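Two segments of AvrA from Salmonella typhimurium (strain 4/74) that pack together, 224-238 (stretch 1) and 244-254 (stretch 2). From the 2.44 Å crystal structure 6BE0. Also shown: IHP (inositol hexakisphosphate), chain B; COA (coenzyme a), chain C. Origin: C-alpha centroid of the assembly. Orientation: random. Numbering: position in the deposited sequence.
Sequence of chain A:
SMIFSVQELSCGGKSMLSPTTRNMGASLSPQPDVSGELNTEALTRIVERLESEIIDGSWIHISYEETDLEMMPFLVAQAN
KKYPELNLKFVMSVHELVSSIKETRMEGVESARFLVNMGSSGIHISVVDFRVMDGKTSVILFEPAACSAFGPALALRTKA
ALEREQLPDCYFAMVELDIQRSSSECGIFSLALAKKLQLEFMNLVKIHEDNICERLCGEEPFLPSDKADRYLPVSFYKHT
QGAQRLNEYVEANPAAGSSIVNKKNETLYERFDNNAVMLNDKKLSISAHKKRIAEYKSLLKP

Stretch 1, residues 224-238: PSDKADRYLPVSFYK
Stretch 2 244-254: QRLNEYVEANP

Stretch 1 begins with Pro224 as N-cap of a short helix beginning at Ser225; Asp229 to Tyr231 keep helical phi/psi, Leu232 and Pro233 are extended (psi 149° and 171°), and a 3-10 turn, Val234 to Phe236, leads into Tyr237. Stretch 2 continues a helix already under way at Gln244, and Asn253 leaves it at phi/psi -144/76. The register is set by Asp229 opposite Tyr249, CA atoms 5.7 Å apart, and by Tyr237 near Leu246, CA atoms 7.5 Å apart; 518 Å² is buried.

Asp229 points toward the helix, and its m rotamer (chi1 -68°, chi2 -17°) presents the carboxylate to Arg245. The arginine's CA-to-CB bond points sideways, but chi1 t, chi2 p, chi3 t and chi4 87° bring the guanidinium in, making a two-pronged salt bridge: Arg245 NH2 to Asp229 OD1 is 2.8 Å and almost straight at 178°, whereas Arg245 NH1 to Asp229 OD2 is 3.0 Å and more bent at 135°. Asp229 OD1 also accepts from Tyr237 OH at 2.6 Å, so OD1 takes two donors, and the buried carboxylate three in all. Ser225 OG, with chi1 p, lies over one face of the guanidinium.

Tyr249, covered more than any other residue here, points toward stretch 1 with chi1 t and chi2 73°. Its length carries the hydroxyl past Asp229 to the extended segment, where Tyr249 OH donates to Leu232 O at 2.9 Å, close to the ring plane. Tyr237, chi1 m and chi2 -101°, stacks face to face on it: centroids are 3.9 Å apart, planes 25° from parallel, and Tyr237 CE2 reaches Tyr249 CE1 at 3.2 Å. Tyrosine suits both places, joining a flat packing surface to a polar tip.

Val234 (t) sets CG2 4.0 Å from Tyr249 CE2, and Leu246 (m, t) sets CD2 4.2 Å from Tyr237 CB. Ala252 points toward stretch 1, its CB 4.2 Å from Asp229 CB.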

# COMPACT_ATOMS: atom_id res chain seq x y z
N PRO A 224 -8.02 11.01 7.89
CA PRO A 224 -9.06 10.50 7.00
C PRO A 224 -8.67 10.65 5.53
O PRO A 224 -7.72 11.37 5.22
CB PRO A 224 -10.28 11.35 7.34
CG PRO A 224 -9.70 12.63 7.84
CD PRO A 224 -8.43 12.26 8.55
N SER A 225 -9.41 9.99 4.64
CA SER A 225 -9.04 9.92 3.23
C SER A 225 -9.06 11.28 2.53
O SER A 225 -8.17 11.58 1.74
CB SER A 225 -9.96 8.95 2.49
OG SER A 225 -11.31 9.38 2.56
N ASP A 226 -10.07 12.10 2.83
CA ASP A 226 -10.19 13.40 2.17
C ASP A 226 -9.00 14.29 2.50
O ASP A 226 -8.57 15.09 1.67
CB ASP A 226 -11.50 14.09 2.58
CG ASP A 226 -11.61 14.30 4.07
OD1 ASP A 226 -11.28 13.36 4.83
OD2 ASP A 226 -12.01 15.40 4.49
N LYS A 227 -8.46 14.14 3.70
CA LYS A 227 -7.26 14.87 4.10
C LYS A 227 -6.03 14.31 3.39
O LYS A 227 -5.12 15.05 3.02
CB LYS A 227 -7.07 14.81 5.62
CG LYS A 227 -8.18 15.48 6.41
CD LYS A 227 -8.07 16.99 6.39
CE LYS A 227 -6.96 17.50 7.30
NZ LYS A 227 -7.21 17.16 8.73
N ALA A 228 -6.01 12.99 3.21
CA ALA A 228 -4.89 12.32 2.58
C ALA A 228 -4.77 12.71 1.11
O ALA A 228 -3.67 12.77 0.56
CB ALA A 228 -5.02 10.81 2.72
N ASP A 229 -5.90 12.97 0.47
CA ASP A 229 -5.92 13.33 -0.94
C ASP A 229 -5.18 14.65 -1.20
O ASP A 229 -4.68 14.88 -2.30
CB ASP A 229 -7.36 13.45 -1.45
CG ASP A 229 -8.08 12.11 -1.50
OD1 ASP A 229 -7.40 11.06 -1.46
OD2 ASP A 229 -9.33 12.10 -1.59
N ARG A 230 -5.11 15.50 -0.18
CA ARG A 230 -4.44 16.79 -0.31
C ARG A 230 -2.92 16.64 -0.20
O ARG A 230 -2.18 17.53 -0.59
CB ARG A 230 -4.94 17.76 0.76
CG ARG A 230 -6.45 17.95 0.78
CD ARG A 230 -6.88 18.83 1.93
NE ARG A 230 -8.32 18.78 2.15
CZ ARG A 230 -8.94 19.32 3.19
NH1 ARG A 230 -8.25 19.95 4.14
NH2 ARG A 230 -10.26 19.22 3.30
N TYR A 231 -2.48 15.50 0.34
CA TYR A 231 -1.05 15.26 0.56
C TYR A 231 -0.43 14.39 -0.52
O TYR A 231 0.67 14.68 -1.00
CB TYR A 231 -0.83 14.58 1.92
CG TYR A 231 -0.86 15.52 3.11
CD1 TYR A 231 0.26 16.27 3.45
CD2 TYR A 231 -1.99 15.63 3.91
CE1 TYR A 231 0.25 17.12 4.53
CE2 TYR A 231 -2.01 16.48 5.00
CZ TYR A 231 -0.89 17.22 5.31
OH TYR A 231 -0.91 18.07 6.39
N LEU A 232 -1.14 13.34 -0.92
CA LEU A 232 -0.54 12.27 -1.72
C LEU A 232 -0.66 12.50 -3.23
O LEU A 232 -1.63 13.11 -3.69
CB LEU A 232 -1.18 10.94 -1.34
CG LEU A 232 -1.09 10.60 0.15
CD1 LEU A 232 -1.83 9.31 0.47
CD2 LEU A 232 0.36 10.51 0.60
N PRO A 233 0.33 12.01 -3.99
CA PRO A 233 0.38 12.21 -5.45
C PRO A 233 -0.54 11.26 -6.21
O PRO A 233 -1.09 10.33 -5.62
CB PRO A 233 1.84 11.94 -5.78
CG PRO A 233 2.26 10.93 -4.78
CD PRO A 233 1.51 11.26 -3.52
N VAL A 234 -0.69 11.50 -7.51
CA VAL A 234 -1.65 10.77 -8.34
C VAL A 234 -1.31 9.29 -8.45
O VAL A 234 -2.21 8.45 -8.53
CB VAL A 234 -1.71 11.38 -9.76
CG1 VAL A 234 -2.77 10.68 -10.60
CG2 VAL A 234 -1.98 12.88 -9.69
N SER A 235 -0.02 8.97 -8.47
CA SER A 235 0.43 7.60 -8.71
C SER A 235 -0.06 6.61 -7.65
O SER A 235 -0.02 5.40 -7.87
CB SER A 235 1.96 7.57 -8.77
OG SER A 235 2.53 8.00 -7.56
N PHE A 236 -0.52 7.12 -6.52
CA PHE A 236 -1.02 6.28 -5.44
C PHE A 236 -2.42 5.73 -5.74
O PHE A 236 -2.84 4.74 -5.14
CB PHE A 236 -1.04 7.06 -4.13
CG PHE A 236 0.28 7.09 -3.42
CD1 PHE A 236 1.44 7.42 -4.10
CD2 PHE A 236 0.36 6.80 -2.06
CE1 PHE A 236 2.66 7.45 -3.45
CE2 PHE A 236 1.58 6.83 -1.41
CZ PHE A 236 2.72 7.16 -2.10
N TYR A 237 -3.12 6.38 -6.66
CA TYR A 237 -4.54 6.10 -6.90
C TYR A 237 -4.80 5.37 -8.21
O TYR A 237 -5.93 5.33 -8.69
CB TYR A 237 -5.32 7.41 -6.89
CG TYR A 237 -5.25 8.13 -5.57
CD1 TYR A 237 -6.29 8.06 -4.66
CD2 TYR A 237 -4.12 8.86 -5.22
CE1 TYR A 237 -6.22 8.71 -3.44
CE2 TYR A 237 -4.04 9.51 -4.01
CZ TYR A 237 -5.09 9.43 -3.12
OH TYR A 237 -5.02 10.08 -1.91
N LYS A 238 -3.76 4.78 -8.79
CA LYS A 238 -3.90 4.11 -10.07
C LYS A 238 -4.79 2.88 -9.97
O LYS A 238 -5.50 2.53 -10.92
CB LYS A 238 -2.52 3.71 -10.61
CG LYS A 238 -1.61 4.90 -10.88
CD LYS A 238 -0.25 4.46 -11.40
CE LYS A 238 -0.36 3.77 -12.75
NZ LYS A 238 0.97 3.51 -13.35
N GLN A 244 -16.31 6.89 -8.08
CA GLN A 244 -16.66 7.98 -7.17
C GLN A 244 -15.44 8.39 -6.35
O GLN A 244 -15.21 9.57 -6.12
CB GLN A 244 -17.80 7.56 -6.24
CG GLN A 244 -18.24 8.63 -5.25
CD GLN A 244 -18.76 9.88 -5.93
OE1 GLN A 244 -19.45 9.81 -6.95
NE2 GLN A 244 -18.42 11.04 -5.38
N ARG A 245 -14.67 7.40 -5.90
CA ARG A 245 -13.49 7.66 -5.10
C ARG A 245 -12.45 8.47 -5.87
O ARG A 245 -11.78 9.33 -5.31
CB ARG A 245 -12.87 6.34 -4.62
CG ARG A 245 -11.64 6.49 -3.74
CD ARG A 245 -11.94 7.19 -2.42
NE ARG A 245 -10.72 7.48 -1.67
CZ ARG A 245 -9.98 8.57 -1.83
NH1 ARG A 245 -10.33 9.51 -2.71
NH2 ARG A 245 -8.88 8.74 -1.11
N LEU A 246 -12.32 8.17 -7.16
CA LEU A 246 -11.42 8.92 -8.02
C LEU A 246 -11.93 10.35 -8.23
O LEU A 246 -11.14 11.29 -8.26
CB LEU A 246 -11.26 8.23 -9.38
CG LEU A 246 -10.37 6.98 -9.42
CD1 LEU A 246 -10.41 6.37 -10.81
CD2 LEU A 246 -8.94 7.30 -9.02
N ASN A 247 -13.24 10.50 -8.36
CA ASN A 247 -13.84 11.82 -8.50
C ASN A 247 -13.58 12.68 -7.27
O ASN A 247 -13.50 13.91 -7.37
CB ASN A 247 -15.35 11.72 -8.73
CG ASN A 247 -15.70 10.99 -10.01
OD1 ASN A 247 -14.87 10.84 -10.91
ND2 ASN A 247 -16.95 10.54 -10.12
N GLU A 248 -13.45 12.04 -6.12
CA GLU A 248 -13.17 12.75 -4.88
C GLU A 248 -11.72 13.21 -4.83
O GLU A 248 -11.41 14.25 -4.25
CB GLU A 248 -13.49 11.87 -3.67
CG GLU A 248 -14.98 11.59 -3.50
CD GLU A 248 -15.25 10.51 -2.47
OE1 GLU A 248 -14.32 10.15 -1.72
OE2 GLU A 248 -16.40 10.02 -2.42
N TYR A 249 -10.83 12.44 -5.45
CA TYR A 249 -9.42 12.79 -5.46
C TYR A 249 -9.13 13.94 -6.41
O TYR A 249 -8.38 14.86 -6.07
CB TYR A 249 -8.56 11.58 -5.84
CG TYR A 249 -7.09 11.91 -5.94
CD1 TYR A 249 -6.34 12.14 -4.79
CD2 TYR A 249 -6.46 12.01 -7.17
CE1 TYR A 249 -5.00 12.46 -4.87
CE2 TYR A 249 -5.12 12.32 -7.26
CZ TYR A 249 -4.39 12.54 -6.11
OH TYR A 249 -3.05 12.86 -6.19
N VAL A 250 -9.72 13.90 -7.60
CA VAL A 250 -9.48 14.93 -8.60
C VAL A 250 -10.13 16.26 -8.21
O VAL A 250 -9.74 17.32 -8.70
CB VAL A 250 -10.01 14.52 -9.99
CG1 VAL A 250 -9.28 13.29 -10.49
CG2 VAL A 250 -11.51 14.26 -9.93
N GLU A 251 -11.13 16.20 -7.34
CA GLU A 251 -11.75 17.42 -6.83
C GLU A 251 -10.77 18.14 -5.91
O GLU A 251 -10.84 19.36 -5.74
CB GLU A 251 -13.05 17.10 -6.09
CG GLU A 251 -14.25 16.94 -7.01
CD GLU A 251 -15.50 16.50 -6.27
OE1 GLU A 251 -15.59 16.74 -5.05
OE2 GLU A 251 -16.40 15.91 -6.92
N ALA A 252 -9.86 17.37 -5.32
CA ALA A 252 -8.79 17.93 -4.49
C ALA A 252 -7.54 18.20 -5.32
O ALA A 252 -6.63 18.90 -4.88
CB ALA A 252 -8.47 16.99 -3.34
N ASN A 253 -7.50 17.63 -6.52
CA ASN A 253 -6.38 17.80 -7.44
C ASN A 253 -6.87 17.87 -8.89
O ASN A 253 -6.75 16.89 -9.63
CB ASN A 253 -5.38 16.65 -7.28
CG ASN A 253 -4.90 16.48 -5.86
OD1 ASN A 253 -5.55 15.82 -5.05
ND2 ASN A 253 -3.76 17.08 -5.54
N PRO A 254 -7.44 19.02 -9.29
CA PRO A 254 -8.05 19.21 -10.61
C PRO A 254 -7.25 18.65 -11.78
O PRO A 254 -7.83 18.10 -12.72
CB PRO A 254 -8.16 20.74 -10.72
CG PRO A 254 -8.31 21.20 -9.32
CD PRO A 254 -7.51 20.25 -8.47
C1 IHP B . 5.65 0.96 -13.49
C2 IHP B . 4.74 0.29 -12.47
C3 IHP B . 3.33 0.14 -13.00
C4 IHP B . 3.33 -0.58 -14.33
C5 IHP B . 4.10 0.26 -15.34
C6 IHP B . 5.55 0.41 -14.91
O11 IHP B . 6.99 0.87 -13.02
P1 IHP B . 7.64 2.17 -12.36
O21 IHP B . 8.48 1.76 -11.17
O31 IHP B . 6.57 3.13 -11.89
O41 IHP B . 8.52 2.85 -13.38
O12 IHP B . 5.28 -0.99 -12.08
P2 IHP B . 5.74 -1.25 -10.59
O22 IHP B . 6.69 -0.17 -10.13
O32 IHP B . 4.54 -1.26 -9.66
O42 IHP B . 6.44 -2.59 -10.50
O13 IHP B . 2.52 -0.55 -12.05
P3 IHP B . 1.37 0.24 -11.29
O23 IHP B . 1.30 -0.22 -9.85
O33 IHP B . 1.62 1.73 -11.31
O43 IHP B . 0.04 -0.04 -11.95
O14 IHP B . 1.99 -0.87 -14.76
P4 IHP B . 0.93 0.23 -15.27
O24 IHP B . -0.41 -0.03 -14.63
O34 IHP B . 1.37 1.64 -14.93
O44 IHP B . 0.76 0.12 -16.76
O15 IHP B . 4.03 -0.29 -16.65
P5 IHP B . 4.06 0.70 -17.89
O25 IHP B . 4.57 2.06 -17.46
O35 IHP B . 4.98 0.13 -18.95
O45 IHP B . 2.68 0.86 -18.48
O16 IHP B . 6.22 -0.85 -15.01
P6 IHP B . 7.59 -0.92 -15.77
O26 IHP B . 7.97 -2.36 -16.01
O36 IHP B . 7.49 -0.20 -17.09
O46 IHP B . 8.68 -0.27 -14.94
N1A COA C . -14.22 -4.72 -6.45
C2A COA C . -14.17 -3.50 -7.06
N3A COA C . -14.91 -2.46 -6.57
C4A COA C . -15.71 -2.64 -5.47
C5A COA C . -15.77 -3.84 -4.87
C6A COA C . -15.00 -4.89 -5.37
N6A COA C . -14.63 -6.26 -5.23
N7A COA C . -16.62 -3.75 -3.81
C8A COA C . -17.10 -2.48 -3.77
N9A COA C . -16.55 -1.79 -4.79
C1B COA C . -16.75 -0.42 -5.14
C2B COA C . -17.49 -0.32 -6.22
O2B COA C . -16.64 -0.13 -7.39
C3B COA C . -18.42 0.99 -5.97
O3B COA C . -17.67 2.19 -6.18
P3B COA C . -18.12 3.19 -7.37
O7A COA C . -17.79 2.57 -8.71
O8A COA C . -19.60 3.46 -7.28
O9A COA C . -17.37 4.50 -7.23
C4B COA C . -18.79 0.90 -4.68
O4B COA C . -17.58 0.30 -3.98
C5B COA C . -20.00 -0.02 -4.54
O5B COA C . -20.24 -0.30 -3.16
P1A COA C . -21.54 0.32 -2.45
O1A COA C . -21.95 1.61 -3.14
O2A COA C . -22.67 -0.69 -2.53
O3A COA C . -21.21 0.61 -0.93